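Local coordinates for fluoroacetyl coenzyme A thioesterase (Streptomyces Cattleya, PDB 3KUW), which hydrolyses fluoroacetyl-CoA to fluoroacetate and CoA as a homodimer, which protects the producing organism from fluoroacetate poisoning, at residues 21-26 / 34-39; 63-68 / 120-125; 70-75 / 116-121. The protein carries 1 engineered substitution. One frame throughout, in Å; residues are numbered along the deposited sequence.

Contact 1 of 3, residues 21-26 / 34-39. With FAH (fluoroacetic acid), chain D.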
ATOM      1  N   LYS A  21      -2.541  11.417  -7.301  1.00 15.53           N
ATOM      2  CA  LYS A  21      -2.419  10.032  -6.812  1.00 13.98           C
ATOM      3  C   LYS A  21      -1.242   9.311  -7.409  1.00 14.03           C
ATOM      4  O   LYS A  21      -1.211   8.066  -7.470  1.00 12.24           O
ATOM      5  CB  LYS A  21      -3.724   9.207  -6.987  1.00 14.01           C
ATOM      6  CG  LYS A  21      -4.961   9.660  -6.165  1.00 12.48           C
ATOM      7  CD  LYS A  21      -4.632   9.852  -4.760  1.00 15.84           C
ATOM      8  CE  LYS A  21      -5.837   9.556  -3.937  1.00 18.37           C
ATOM      9  NZ  LYS A  21      -6.105  10.590  -2.991  1.00 16.20           N
ATOM     10  N   THR A  22      -0.239  10.080  -7.832  1.00 14.46           N
ATOM     11  CA  THR A  22       0.931   9.496  -8.414  1.00 14.66           C
ATOM     12  C   THR A  22       2.009   9.313  -7.318  1.00 14.24           C
ATOM     13  O   THR A  22       1.915   9.794  -6.170  1.00 13.71           O
ATOM     14  CB  THR A  22       1.510  10.343  -9.638  1.00 16.93           C
ATOM     15  OG1 THR A  22       1.869  11.654  -9.194  1.00 18.16           O
ATOM     16  CG2 THR A  22       0.485  10.475 -10.802  1.00 15.68           C
ATOM     17  N   VAL A  23       2.997   8.520  -7.640  1.00 13.93           N
ATOM     18  CA  VAL A  23       4.097   8.249  -6.713  1.00 13.99           C
ATOM     19  C   VAL A  23       4.525   9.487  -5.891  1.00 14.70           C
ATOM     20  O   VAL A  23       4.612   9.424  -4.662  1.00 12.81           O
ATOM     21  CB  VAL A  23       5.294   7.662  -7.530  1.00 15.17           C
ATOM     22  CG1 VAL A  23       6.614   7.523  -6.613  1.00 11.68           C
ATOM     23  CG2 VAL A  23       4.871   6.291  -8.137  1.00 16.21           C
ATOM     24  N   ARG A  24       4.779  10.620  -6.570  1.00 16.56           N
ATOM     25  CA  ARG A  24       5.359  11.810  -5.868  1.00 17.83           C
ATOM     26  C   ARG A  24       4.435  12.372  -4.794  1.00 16.61           C
ATOM     27  O   ARG A  24       4.893  12.951  -3.819  1.00 18.16           O
ATOM     28  CB  ARG A  24       5.854  12.913  -6.850  1.00 16.56           C
ATOM     29  CG  ARG A  24       4.776  13.599  -7.690  1.00 21.61           C
ATOM     30  CD  ARG A  24       5.391  14.508  -8.822  1.00 30.28           C
ATOM     31  NE  ARG A  24       6.351  13.740  -9.651  1.00 34.43           N
ATOM     32  CZ  ARG A  24       7.258  14.243 -10.522  1.00 36.74           C
ATOM     33  NH1 ARG A  24       7.387  15.557 -10.712  1.00 35.83           N
ATOM     34  NH2 ARG A  24       8.088  13.425 -11.175  1.00 31.85           N
ATOM     35  N   HIS A  25       3.143  12.107  -4.913  1.00 15.42           N
ATOM     36  CA  HIS A  25       2.225  12.624  -3.956  1.00 13.48           C
ATOM     37  C   HIS A  25       2.050  11.668  -2.820  1.00 12.67           C
ATOM     38  O   HIS A  25       1.541  12.092  -1.812  1.00 12.25           O
ATOM     39  CB  HIS A  25       0.877  12.896  -4.619  1.00 14.88           C
ATOM     40  CG  HIS A  25       0.945  13.935  -5.700  1.00 17.05           C
ATOM     41  ND1 HIS A  25       0.783  15.287  -5.443  1.00 19.87           N
ATOM     42  CD2 HIS A  25       1.216  13.828  -7.017  1.00 13.05           C
ATOM     43  CE1 HIS A  25       0.910  15.957  -6.575  1.00 16.03           C
ATOM     44  NE2 HIS A  25       1.188  15.098  -7.539  1.00 17.46           N
ATOM     45  N   LEU A  26       2.417  10.379  -2.970  1.00 11.72           N
ATOM     46  CA  LEU A  26       2.342   9.462  -1.800  1.00 12.72           C
ATOM     47  C   LEU A  26       3.290   9.926  -0.695  1.00 13.85           C
ATOM     48  O   LEU A  26       2.926   9.919   0.493  1.00 14.26           O
ATOM     49  CB  LEU A  26       2.629   7.960  -2.149  1.00 12.27           C
ATOM     50  CG  LEU A  26       2.314   6.967  -1.006  1.00 10.43           C
ATOM     51  CD1 LEU A  26       0.756   6.887  -0.817  1.00  7.45           C
ATOM     52  CD2 LEU A  26       2.816   5.633  -1.474  1.00 13.57           C
ATOM     53  N   ALA A  34      10.737  12.001  -5.916  1.00 33.62           N
ATOM     54  CA  ALA A  34      10.373  13.352  -6.447  1.00 33.71           C
ATOM     55  C   ALA A  34      10.421  13.460  -7.955  1.00 34.33           C
ATOM     56  O   ALA A  34       9.578  14.152  -8.570  1.00 33.98           O
ATOM     57  CB  ALA A  34      11.287  14.442  -5.861  1.00 33.80           C
ATOM     58  N   GLU A  35      11.491  12.876  -8.513  1.00 35.14           N
ATOM     59  CA  GLU A  35      11.676  12.710  -9.943  1.00 36.15           C
ATOM     60  C   GLU A  35      11.357  11.246 -10.282  1.00 34.75           C
ATOM     61  O   GLU A  35      12.257  10.454 -10.643  1.00 36.17           O
ATOM     62  CB  GLU A  35      13.114  13.049 -10.391  1.00 37.29           C
ATOM     63  CG  GLU A  35      13.831  14.329  -9.768  1.00 43.08           C
ATOM     64  CD  GLU A  35      13.339  15.701 -10.297  1.00 46.85           C
ATOM     65  OE1 GLU A  35      12.495  15.736 -11.243  1.00 47.54           O
ATOM     66  OE2 GLU A  35      13.818  16.748  -9.755  1.00 49.12           O
ATOM     67  N   PHE A  36      10.090  10.878 -10.082  1.00 32.58           N
ATOM     68  CA  PHE A  36       9.551   9.604 -10.579  1.00 28.95           C
ATOM     69  C   PHE A  36       8.413   9.819 -11.554  1.00 26.20           C
ATOM     70  O   PHE A  36       7.646  10.737 -11.375  1.00 25.81           O
ATOM     71  CB  PHE A  36       9.080   8.697  -9.459  1.00 28.33           C
ATOM     72  CG  PHE A  36       8.956   7.312  -9.907  1.00 29.23           C
ATOM     73  CD1 PHE A  36      10.115   6.516 -10.014  1.00 29.04           C
ATOM     74  CD2 PHE A  36       7.705   6.799 -10.320  1.00 27.54           C
ATOM     75  CE1 PHE A  36      10.043   5.208 -10.503  1.00 29.58           C
ATOM     76  CE2 PHE A  36       7.592   5.479 -10.807  1.00 27.77           C
ATOM     77  CZ  PHE A  36       8.778   4.663 -10.884  1.00 30.89           C
ATOM     78  N   PRO A  37       8.306   8.964 -12.602  1.00 25.05           N
ATOM     79  CA  PRO A  37       7.217   8.991 -13.537  1.00 23.17           C
ATOM     80  C   PRO A  37       5.838   9.129 -12.865  1.00 21.05           C
ATOM     81  O   PRO A  37       5.594   8.609 -11.750  1.00 19.24           O
ATOM     82  CB  PRO A  37       7.338   7.632 -14.209  1.00 24.19           C
ATOM     83  CG  PRO A  37       8.861   7.480 -14.351  1.00 25.06           C
ATOM     84  CD  PRO A  37       9.372   8.042 -13.064  1.00 25.48           C
ATOM     85  N   GLU A  38       4.990   9.872 -13.555  1.00 19.51           N
ATOM     86  CA  GLU A  38       3.648  10.238 -13.087  1.00 19.48           C
ATOM     87  C   GLU A  38       2.650   9.113 -13.276  1.00 16.94           C
ATOM     88  O   GLU A  38       1.784   9.166 -14.170  1.00 18.28           O
ATOM     89  CB  GLU A  38       3.162  11.529 -13.798  1.00 20.24           C
ATOM     90  CG  GLU A  38       3.892  12.790 -13.291  1.00 23.99           C
ATOM     91  CD  GLU A  38       3.580  13.111 -11.828  1.00 31.43           C
ATOM     92  OE1 GLU A  38       3.019  14.186 -11.538  1.00 35.55           O
ATOM     93  OE2 GLU A  38       3.873  12.287 -10.949  1.00 34.90           O
ATOM     94  N   VAL A  39       2.788   8.102 -12.440  1.00 14.71           N
ATOM     95  CA  VAL A  39       1.908   6.918 -12.445  1.00 13.57           C
ATOM     96  C   VAL A  39       1.307   6.644 -11.058  1.00 12.13           C
ATOM     97  O   VAL A  39       1.915   6.978 -10.050  1.00 13.99           O
ATOM     98  CB  VAL A  39       2.654   5.648 -12.922  1.00 13.67           C
ATOM     99  CG1 VAL A  39       3.210   5.851 -14.382  1.00  9.81           C
ATOM    100  CG2 VAL A  39       3.743   5.270 -11.909  1.00 13.48           C
TER
HETATM  101  C   FAH D 141       4.811   2.108  -7.419  1.00 40.89           C
HETATM  102  F   FAH D 141       5.802   2.540  -9.470  1.00 44.54           F
HETATM  103  O   FAH D 141       4.594   2.899  -6.452  1.00 38.69           O
HETATM  104  CH3 FAH D 141       4.582   2.617  -8.821  1.00 41.19           C
HETATM  105  OXT FAH D 141       5.222   0.910  -7.320  1.00 39.85           O
HETATM  106  O   HOH W   1       5.142  10.731  -9.616  1.00 18.34           O
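V23 and V39 join the two segments at their buried end, where V23 N donates to V39 O (3.1 Å), meeting the oxygen nearly head-on with a C=O...N angle of 164°. Beside this bond the packing is close and apolar. CG2 of V23 stands beside its own backbone N and reaches CD2 of F36 at 3.6 Å, the two side chains crossing at a slant, while the V39 methyl CG2 lies a little farther off. The same V23 CG2 touches CH3 of the bound fluoroacetic acid at 3.7 Å, and F36 CE2 lies 3.7 Å from its F, so both side chains border the ligand. The ligand is also hydrogen-bonded to OG of S42, at the start of helix 42-56. In this hot-dog fold segment 34-39 leads into that long helix, and the short helix 23-26 packs against the lead-in.

The outer half is polar and more open. A bend at chi3 (53°) turns the guanidinium of R24 between two partners: A34 O lies over one face, 3.0 Å from R24 CZ, and the carboxylate of E38 over the other. At the edge R24 NH2 donates to F36 O (2.7 Å). The link from R24 NE to E38 OE2 (3.2 Å) is a salt bridge of charge alone, because the oxygen sits well out of the guanidinium plane. E38 OE2 also accepts from T22 OG1 at 2.7 Å, the donor standing above the carboxylate plane. Water 1 accepts hydrogen bonds from R24 N and R24 NE. A34 and E35 are exposed beyond it.

Contact 2 of 3, residues 63-68 / 120-125; sequences PGEGSL and RAVIHL. With FAH (fluoroacetic acid), chain C.
R120 meets L68 with its CB and S67 with its guanidinium. CB of R120 lies 3.6 Å from L68 O; CG lies beside the backbone N (chi1 -58°), and the bend at chi3 (67°) turns the guanidinium toward S67. CD passes near S67 OG, the atom that the next nitrogens seize: R120 NE donates to S67 OG at 2.9 Å and R120 NH2 donates to it at 3.1 Å, with CZ behind them. This side-on grip on one hydroxyl oxygen fixes the rotation of the guanidinium, with S67 OG in its plane, and a weak bond from NH2 to S67 O reinforces it. The carbonyl carbon C of L68 lies over one face, offset toward the rim. At the tip, R120 NH2 comes within 3.4 Å of the fluorine of fluoroacetic acid, which lies at the guanidinium edge, in agreement with the role of R120 in binding substrate. R120 NH1 also approaches that fluorine (3.6 Å) and has a long, weak ion pair with E50.

The frame for this grip is the antiparallel pairing of strands 65-75 and 112-124, the former an outermost strand of the hot-dog sheet within the chain. G66 with I123 and L68 with A121 are hydrogen-bonded pairs, each with two reciprocal N-H...O bonds; E65 with H124 and S67 with V122 are non-hydrogen-bonded pairs. On the face of L68 and I123 the two side chains cross at about a right angle, L68 CD1 meeting I123 CG2 at 3.6 Å, and F128 of helix 125-133 packs on both. On the other face V122 CG1 lies 3.6 Å from E65 OE1, an oxygen bonded to E62 N. Where the strand gives way to that helix, L125 N donates to G64 O (2.9 Å), and L125 CG rests against G66 N.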
ATOM      1  N   PRO A  63     -23.325  -1.108  15.283  1.00 24.42           N
ATOM      2  CA  PRO A  63     -22.921   0.277  15.681  1.00 23.68           C
ATOM      3  C   PRO A  63     -21.773   0.275  16.692  1.00 23.64           C
ATOM      4  O   PRO A  63     -21.713  -0.578  17.597  1.00 21.78           O
ATOM      5  CB  PRO A  63     -24.186   0.882  16.333  1.00 24.60           C
ATOM      6  CG  PRO A  63     -25.201  -0.310  16.503  1.00 25.75           C
ATOM      7  CD  PRO A  63     -24.772  -1.372  15.476  1.00 25.14           C
ATOM      8  N   GLY A  64     -20.845   1.224  16.529  1.00 23.76           N
ATOM      9  CA  GLY A  64     -19.673   1.267  17.378  1.00 23.07           C
ATOM     10  C   GLY A  64     -18.461   0.442  16.865  1.00 22.99           C
ATOM     11  O   GLY A  64     -17.358   0.505  17.445  1.00 22.12           O
ATOM     12  N   GLU A  65     -18.672  -0.344  15.809  1.00 21.89           N
ATOM     13  CA  GLU A  65     -17.586  -1.196  15.286  1.00 21.29           C
ATOM     14  C   GLU A  65     -16.994  -0.532  14.068  1.00 21.05           C
ATOM     15  O   GLU A  65     -17.666   0.229  13.412  1.00 21.36           O
ATOM     16  CB  GLU A  65     -18.111  -2.584  14.878  1.00 19.55           C
ATOM     17  CG  GLU A  65     -18.471  -3.458  16.035  1.00 17.13           C
ATOM     18  CD  GLU A  65     -18.980  -4.821  15.609  1.00 16.43           C
ATOM     19  OE1 GLU A  65     -19.487  -4.934  14.462  1.00 12.56           O
ATOM     20  OE2 GLU A  65     -18.810  -5.796  16.399  1.00 18.33           O
ATOM     21  N   GLY A  66     -15.717  -0.793  13.786  1.00 20.80           N
ATOM     22  CA  GLY A  66     -15.159  -0.443  12.454  1.00 18.90           C
ATOM     23  C   GLY A  66     -14.298  -1.634  11.989  1.00 18.48           C
ATOM     24  O   GLY A  66     -14.483  -2.749  12.485  1.00 17.82           O
ATOM     25  N   SER A  67     -13.329  -1.396  11.092  1.00 17.27           N
ATOM     26  CA  SER A  67     -12.416  -2.481  10.660  1.00 16.00           C
ATOM     27  C   SER A  67     -10.970  -2.002  10.345  1.00 16.43           C
ATOM     28  O   SER A  67     -10.745  -0.825   9.996  1.00 14.90           O
ATOM     29  CB  SER A  67     -13.011  -3.283   9.484  1.00 14.90           C
ATOM     30  OG  SER A  67     -12.998  -2.593   8.264  1.00 14.27           O
ATOM     31  N   LEU A  68     -10.020  -2.931  10.488  1.00 15.73           N
ATOM     32  CA  LEU A  68      -8.615  -2.684  10.139  1.00 17.30           C
ATOM     33  C   LEU A  68      -8.187  -3.678   9.075  1.00 15.90           C
ATOM     34  O   LEU A  68      -8.555  -4.859   9.194  1.00 15.92           O
ATOM     35  CB  LEU A  68      -7.739  -2.912  11.383  1.00 17.10           C
ATOM     36  CG  LEU A  68      -7.939  -1.989  12.583  1.00 20.35           C
ATOM     37  CD1 LEU A  68      -7.210  -2.593  13.796  1.00 22.49           C
ATOM     38  CD2 LEU A  68      -7.448  -0.561  12.312  1.00 25.12           C
ATOM     39  N   ARG A 120      -9.241  -8.454   6.638  1.00 11.91           N
ATOM     40  CA  ARG A 120      -9.656  -7.351   7.532  1.00 11.44           C
ATOM     41  C   ARG A 120     -10.188  -7.962   8.807  1.00 11.23           C
ATOM     42  O   ARG A 120     -10.628  -9.162   8.801  1.00 10.42           O
ATOM     43  CB  ARG A 120     -10.736  -6.460   6.891  1.00 11.64           C
ATOM     44  CG  ARG A 120     -10.361  -5.764   5.478  1.00 10.79           C
ATOM     45  CD  ARG A 120     -11.409  -4.627   5.136  1.00  9.34           C
ATOM     46  NE  ARG A 120     -11.299  -3.515   6.093  1.00 14.51           N
ATOM     47  CZ  ARG A 120     -10.299  -2.603   6.118  1.00 15.95           C
ATOM     48  NH1 ARG A 120      -9.320  -2.613   5.210  1.00  7.37           N
ATOM     49  NH2 ARG A 120     -10.302  -1.662   7.041  1.00 10.74           N
ATOM     50  N   ALA A 121     -10.068  -7.212   9.910  1.00 11.28           N
ATOM     51  CA  ALA A 121     -10.640  -7.601  11.195  1.00 11.80           C
ATOM     52  C   ALA A 121     -11.598  -6.525  11.663  1.00 12.77           C
ATOM     53  O   ALA A 121     -11.296  -5.342  11.586  1.00 11.38           O
ATOM     54  CB  ALA A 121      -9.578  -7.793  12.241  1.00 12.70           C
ATOM     55  N   VAL A 122     -12.755  -6.955  12.182  1.00 13.44           N
ATOM     56  CA  VAL A 122     -13.751  -6.045  12.763  1.00 13.49           C
ATOM     57  C   VAL A 122     -13.189  -5.599  14.142  1.00 13.65           C
ATOM     58  O   VAL A 122     -12.690  -6.438  14.924  1.00 12.57           O
ATOM     59  CB  VAL A 122     -15.108  -6.768  12.956  1.00 13.08           C
ATOM     60  CG1 VAL A 122     -16.120  -5.902  13.688  1.00 16.74           C
ATOM     61  CG2 VAL A 122     -15.684  -7.272  11.595  1.00 12.78           C
ATOM     62  N   ILE A 123     -13.289  -4.311  14.432  1.00 13.82           N
ATOM     63  CA  ILE A 123     -12.811  -3.770  15.717  1.00 15.25           C
ATOM     64  C   ILE A 123     -13.911  -3.010  16.461  1.00 16.42           C
ATOM     65  O   ILE A 123     -14.821  -2.506  15.839  1.00 15.84           O
ATOM     66  CB  ILE A 123     -11.584  -2.815  15.531  1.00 14.95           C
ATOM     67  CG1 ILE A 123     -11.918  -1.647  14.578  1.00 14.76           C
ATOM     68  CG2 ILE A 123     -10.383  -3.615  15.021  1.00 16.46           C
ATOM     69  CD1 ILE A 123     -10.877  -0.504  14.624  1.00 13.74           C
ATOM     70  N   HIS A 124     -13.771  -2.886  17.782  1.00 17.76           N
ATOM     71  CA  HIS A 124     -14.633  -1.980  18.533  1.00 20.15           C
ATOM     72  C   HIS A 124     -13.898  -0.637  18.585  1.00 19.91           C
ATOM     73  O   HIS A 124     -12.798  -0.579  19.146  1.00 19.34           O
ATOM     74  CB  HIS A 124     -14.914  -2.521  19.930  1.00 20.75           C
ATOM     75  CG  HIS A 124     -15.883  -1.685  20.716  1.00 26.94           C
ATOM     76  ND1 HIS A 124     -15.481  -0.645  21.533  1.00 28.92           N
ATOM     77  CD2 HIS A 124     -17.243  -1.719  20.785  1.00 32.34           C
ATOM     78  CE1 HIS A 124     -16.551  -0.085  22.082  1.00 32.05           C
ATOM     79  NE2 HIS A 124     -17.632  -0.718  21.649  1.00 31.51           N
ATOM     80  N   LEU A 125     -14.512   0.395  17.985  1.00 21.78           N
ATOM     81  CA  LEU A 125     -13.865   1.675  17.649  1.00 23.45           C
ATOM     82  C   LEU A 125     -13.327   2.346  18.894  1.00 25.10           C
ATOM     83  O   LEU A 125     -12.234   2.905  18.876  1.00 26.66           O
ATOM     84  CB  LEU A 125     -14.801   2.617  16.867  1.00 23.40           C
ATOM     85  CG  LEU A 125     -14.985   2.386  15.352  1.00 26.28           C
ATOM     86  CD1 LEU A 125     -15.920   3.399  14.615  1.00 23.93           C
ATOM     87  CD2 LEU A 125     -13.636   2.333  14.635  1.00 24.22           C
TER
HETATM   88  C   FAH C 140      -5.624   0.803   8.062  1.00 44.43           C
HETATM   89  F   FAH C 140      -7.632   0.305   6.544  1.00 44.87           F
HETATM   90  O   FAH C 140      -5.127   0.632   9.204  1.00 44.23           O
HETATM   91  CH3 FAH C 140      -7.132   0.493   7.850  1.00 44.23           C
HETATM   92  OXT FAH C 140      -4.880   1.217   7.125  1.00 43.51           O

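Contact 3 of 3, residues 70-75 / 116-121; sequences TAICVT and GTHERA. With FAH (fluoroacetic acid), chain C.
I72 and H118 both carry their first side-chain branch anti to the backbone nitrogen, chi1 -175° for I72 CG1, and the turn at chi2 of I72 brings CD1 over to H118 CB at 3.9 Å. On the opposite sheet face E119 CG is instead anti to the carbonyl carbon, beside the backbone N, and a bend at chi2 (80°) folds the carboxylate back so that OE1 lies against the methyl of A71, with E119 CB close by as well.

The backbones between them run antiparallel, at 167° between the strand directions. C73 and T117 form a regular hydrogen-bonded pair, C73 N donating to T117 O at 2.9 Å and T117 N returning a bond to C73 O at 3.0 Å. Farther along, T70 and A71 both face E119, a classic beta bulge; T70 N donates to E119 O at 2.9 Å from above the carbonyl plane. Past the bulge T70 CG2 touches A121 CB at 3.9 Å, and water 2 lies 3.1 Å from T70 OG1 and gives a weak bond to R120 O. At the far end G116 comes in close, its CA 3.0 Å from C73 O in a CA-H...O contact, and V74 CG1 packs over G116 CA.

Helix 42-56, the long helix of the hot-dog fold, lies under the H118 face, with E50 and C53 touching the H118 side chain. Residues 71-75 of strand 65-75 also pair antiparallel with a strand of the second subunit, so the sheet continues through the dimer. C73 is disulfide-bonded to C73 of that subunit, which implies that in this crystal the joint between the two sheets is covalent as well as hydrogen-bonded.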
ATOM      1  N   THR A  70      -5.546  -6.199   7.852  1.00 12.50           N
ATOM      2  CA  THR A  70      -4.568  -6.996   8.603  1.00 12.22           C
ATOM      3  C   THR A  70      -3.550  -7.752   7.702  1.00 10.98           C
ATOM      4  O   THR A  70      -2.558  -8.315   8.206  1.00 10.86           O
ATOM      5  CB  THR A  70      -5.283  -8.022   9.531  1.00 11.86           C
ATOM      6  OG1 THR A  70      -6.168  -8.862   8.745  1.00 13.51           O
ATOM      7  CG2 THR A  70      -6.037  -7.278  10.627  1.00 13.99           C
ATOM      8  N   ALA A  71      -3.837  -7.785   6.389  1.00 10.35           N
ATOM      9  CA  ALA A  71      -2.908  -8.370   5.383  1.00  8.93           C
ATOM     10  C   ALA A  71      -3.238  -7.844   4.041  1.00  8.78           C
ATOM     11  O   ALA A  71      -4.428  -7.659   3.700  1.00  9.08           O
ATOM     12  CB  ALA A  71      -3.050  -9.893   5.357  1.00  9.26           C
ATOM     13  N   ILE A  72      -2.210  -7.616   3.248  1.00  9.65           N
ATOM     14  CA  ILE A  72      -2.396  -7.349   1.828  1.00  9.92           C
ATOM     15  C   ILE A  72      -1.353  -8.126   1.070  1.00 10.63           C
ATOM     16  O   ILE A  72      -0.149  -8.112   1.467  1.00 12.43           O
ATOM     17  CB  ILE A  72      -2.308  -5.771   1.508  1.00 10.68           C
ATOM     18  CG1 ILE A  72      -2.630  -5.486   0.034  1.00 12.11           C
ATOM     19  CG2 ILE A  72      -0.976  -5.190   1.912  1.00  9.25           C
ATOM     20  CD1 ILE A  72      -4.154  -5.644  -0.338  1.00 11.57           C
ATOM     21  N   CYS A  73      -1.783  -8.857   0.014  1.00  9.95           N
ATOM     22  CA  CYS A  73      -0.889  -9.691  -0.770  1.00 10.09           C
ATOM     23  C   CYS A  73      -1.235  -9.531  -2.247  1.00  9.73           C
ATOM     24  O   CYS A  73      -2.128 -10.216  -2.772  1.00  9.65           O
ATOM     25  CB  CYS A  73      -0.955 -11.170  -0.341  1.00 10.87           C
ATOM     26  SG  CYS A  73       0.384 -12.186  -1.081  1.00 11.93           S
ATOM     27  N   VAL A  74      -0.561  -8.622  -2.942  1.00  8.68           N
ATOM     28  CA  VAL A  74      -0.973  -8.310  -4.331  1.00  9.06           C
ATOM     29  C   VAL A  74       0.193  -8.142  -5.306  1.00 11.05           C
ATOM     30  O   VAL A  74       1.303  -7.763  -4.881  1.00 12.34           O
ATOM     31  CB  VAL A  74      -1.871  -6.978  -4.431  1.00  9.78           C
ATOM     32  CG1 VAL A  74      -3.181  -7.196  -3.728  1.00 10.97           C
ATOM     33  CG2 VAL A  74      -1.155  -5.712  -3.872  1.00  8.85           C
ATOM     34  N   THR A  75      -0.098  -8.310  -6.601  1.00 11.33           N
ATOM     35  CA  THR A  75       0.873  -8.008  -7.668  1.00 11.26           C
ATOM     36  C   THR A  75       0.513  -6.615  -8.180  1.00 12.83           C
ATOM     37  O   THR A  75      -0.630  -6.160  -7.938  1.00 11.51           O
ATOM     38  CB  THR A  75       0.766  -9.015  -8.811  1.00 11.10           C
ATOM     39  OG1 THR A  75      -0.608  -9.182  -9.195  1.00 14.77           O
ATOM     40  CG2 THR A  75       1.324 -10.376  -8.330  1.00 11.76           C
ATOM     41  N   GLY A 116      -4.829  -9.999  -5.928  1.00  9.72           N
ATOM     42  CA  GLY A 116      -4.273 -10.806  -4.791  1.00 10.78           C
ATOM     43  C   GLY A 116      -5.384 -10.882  -3.746  1.00  8.18           C
ATOM     44  O   GLY A 116      -6.568 -10.903  -4.098  1.00  8.84           O
ATOM     45  N   THR A 117      -5.010 -10.829  -2.482  1.00  9.58           N
ATOM     46  CA  THR A 117      -5.921 -11.032  -1.381  1.00  9.16           C
ATOM     47  C   THR A 117      -5.742  -9.891  -0.385  1.00  9.55           C
ATOM     48  O   THR A 117      -4.670  -9.273  -0.264  1.00 10.10           O
ATOM     49  CB  THR A 117      -5.637 -12.419  -0.709  1.00  7.76           C
ATOM     50  OG1 THR A 117      -4.220 -12.560  -0.483  1.00 16.36           O
ATOM     51  CG2 THR A 117      -6.017 -13.564  -1.652  1.00 12.78           C
ATOM     52  N   HIS A 118      -6.818  -9.611   0.345  1.00  9.79           N
ATOM     53  CA  HIS A 118      -6.796  -8.641   1.425  1.00 10.66           C
ATOM     54  C   HIS A 118      -7.621  -9.240   2.555  1.00 11.00           C
ATOM     55  O   HIS A 118      -8.750  -9.775   2.307  1.00 10.58           O
ATOM     56  CB  HIS A 118      -7.448  -7.305   1.015  1.00 11.68           C
ATOM     57  CG  HIS A 118      -7.428  -6.270   2.126  1.00 10.98           C
ATOM     58  ND1 HIS A 118      -8.515  -5.471   2.445  1.00 11.52           N
ATOM     59  CD2 HIS A 118      -6.459  -5.950   3.010  1.00  6.63           C
ATOM     60  CE1 HIS A 118      -8.207  -4.674   3.448  1.00  6.27           C
ATOM     61  NE2 HIS A 118      -6.960  -4.943   3.813  1.00  9.82           N
ATOM     62  N   GLU A 119      -7.101  -9.069   3.774  1.00 11.12           N
ATOM     63  CA  GLU A 119      -7.784  -9.558   5.008  1.00 12.32           C
ATOM     64  C   GLU A 119      -8.098  -8.395   5.932  1.00 12.41           C
ATOM     65  O   GLU A 119      -7.322  -7.420   5.970  1.00 11.28           O
ATOM     66  CB  GLU A 119      -6.865 -10.553   5.677  1.00 13.23           C
ATOM     67  CG  GLU A 119      -6.910 -11.965   5.021  1.00 19.76           C
ATOM     68  CD  GLU A 119      -6.088 -12.170   3.719  1.00 30.90           C
ATOM     69  OE1 GLU A 119      -5.009 -11.518   3.507  1.00 33.50           O
ATOM     70  OE2 GLU A 119      -6.521 -13.038   2.893  1.00 33.36           O
ATOM     71  N   ARG A 120      -9.241  -8.454   6.638  1.00 11.91           N
ATOM     72  CA  ARG A 120      -9.656  -7.351   7.532  1.00 11.44           C
ATOM     73  C   ARG A 120     -10.188  -7.962   8.807  1.00 11.23           C
ATOM     74  O   ARG A 120     -10.628  -9.162   8.801  1.00 10.42           O
ATOM     75  CB  ARG A 120     -10.736  -6.460   6.891  1.00 11.64           C
ATOM     76  CG  ARG A 120     -10.361  -5.764   5.478  1.00 10.79           C
ATOM     77  CD  ARG A 120     -11.409  -4.627   5.136  1.00  9.34           C
ATOM     78  NE  ARG A 120     -11.299  -3.515   6.093  1.00 14.51           N
ATOM     79  CZ  ARG A 120     -10.299  -2.603   6.118  1.00 15.95           C
ATOM     80  NH1 ARG A 120      -9.320  -2.613   5.210  1.00  7.37           N
ATOM     81  NH2 ARG A 120     -10.302  -1.662   7.041  1.00 10.74           N
ATOM     82  N   ALA A 121     -10.068  -7.212   9.910  1.00 11.28           N
ATOM     83  CA  ALA A 121     -10.640  -7.601  11.195  1.00 11.80           C
ATOM     84  C   ALA A 121     -11.598  -6.525  11.663  1.00 12.77           C
ATOM     85  O   ALA A 121     -11.296  -5.342  11.586  1.00 11.38           O
ATOM     86  CB  ALA A 121      -9.578  -7.793  12.241  1.00 12.70           C
TER
HETATM   87  C   FAH C 140      -5.624   0.803   8.062  1.00 44.43           C
HETATM   88  F   FAH C 140      -7.632   0.305   6.544  1.00 44.87           F
HETATM   89  O   FAH C 140      -5.127   0.632   9.204  1.00 44.23           O
HETATM   90  CH3 FAH C 140      -7.132   0.493   7.850  1.00 44.23           C
HETATM   91  OXT FAH C 140      -4.880   1.217   7.125  1.00 43.51           O
HETATM   92  O   HOH W   2      -8.280 -10.793   9.817  1.00 34.66           O

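Contacts 2 and 3 are successive parts of one strand pair, 65-75 with 112-124; they share R120 and A121, and their centres are about 17 Å apart. Contact 1 lies apart from both, its centre about 32 Å from that of contact 2 and about 23 Å from that of contact 3, with nearest atoms about 15 and 12 Å away, respectively. The dimer brings the pieces together: the fluoroacetic acid beside R120 is also hydrogen-bonded to S42 N of the second subunit, whose F36 packs on R120. This is consistent with a binding site at the subunit interface, to which F36 of contact 1 from one subunit and R120 of contacts 2 and 3 from the other contribute.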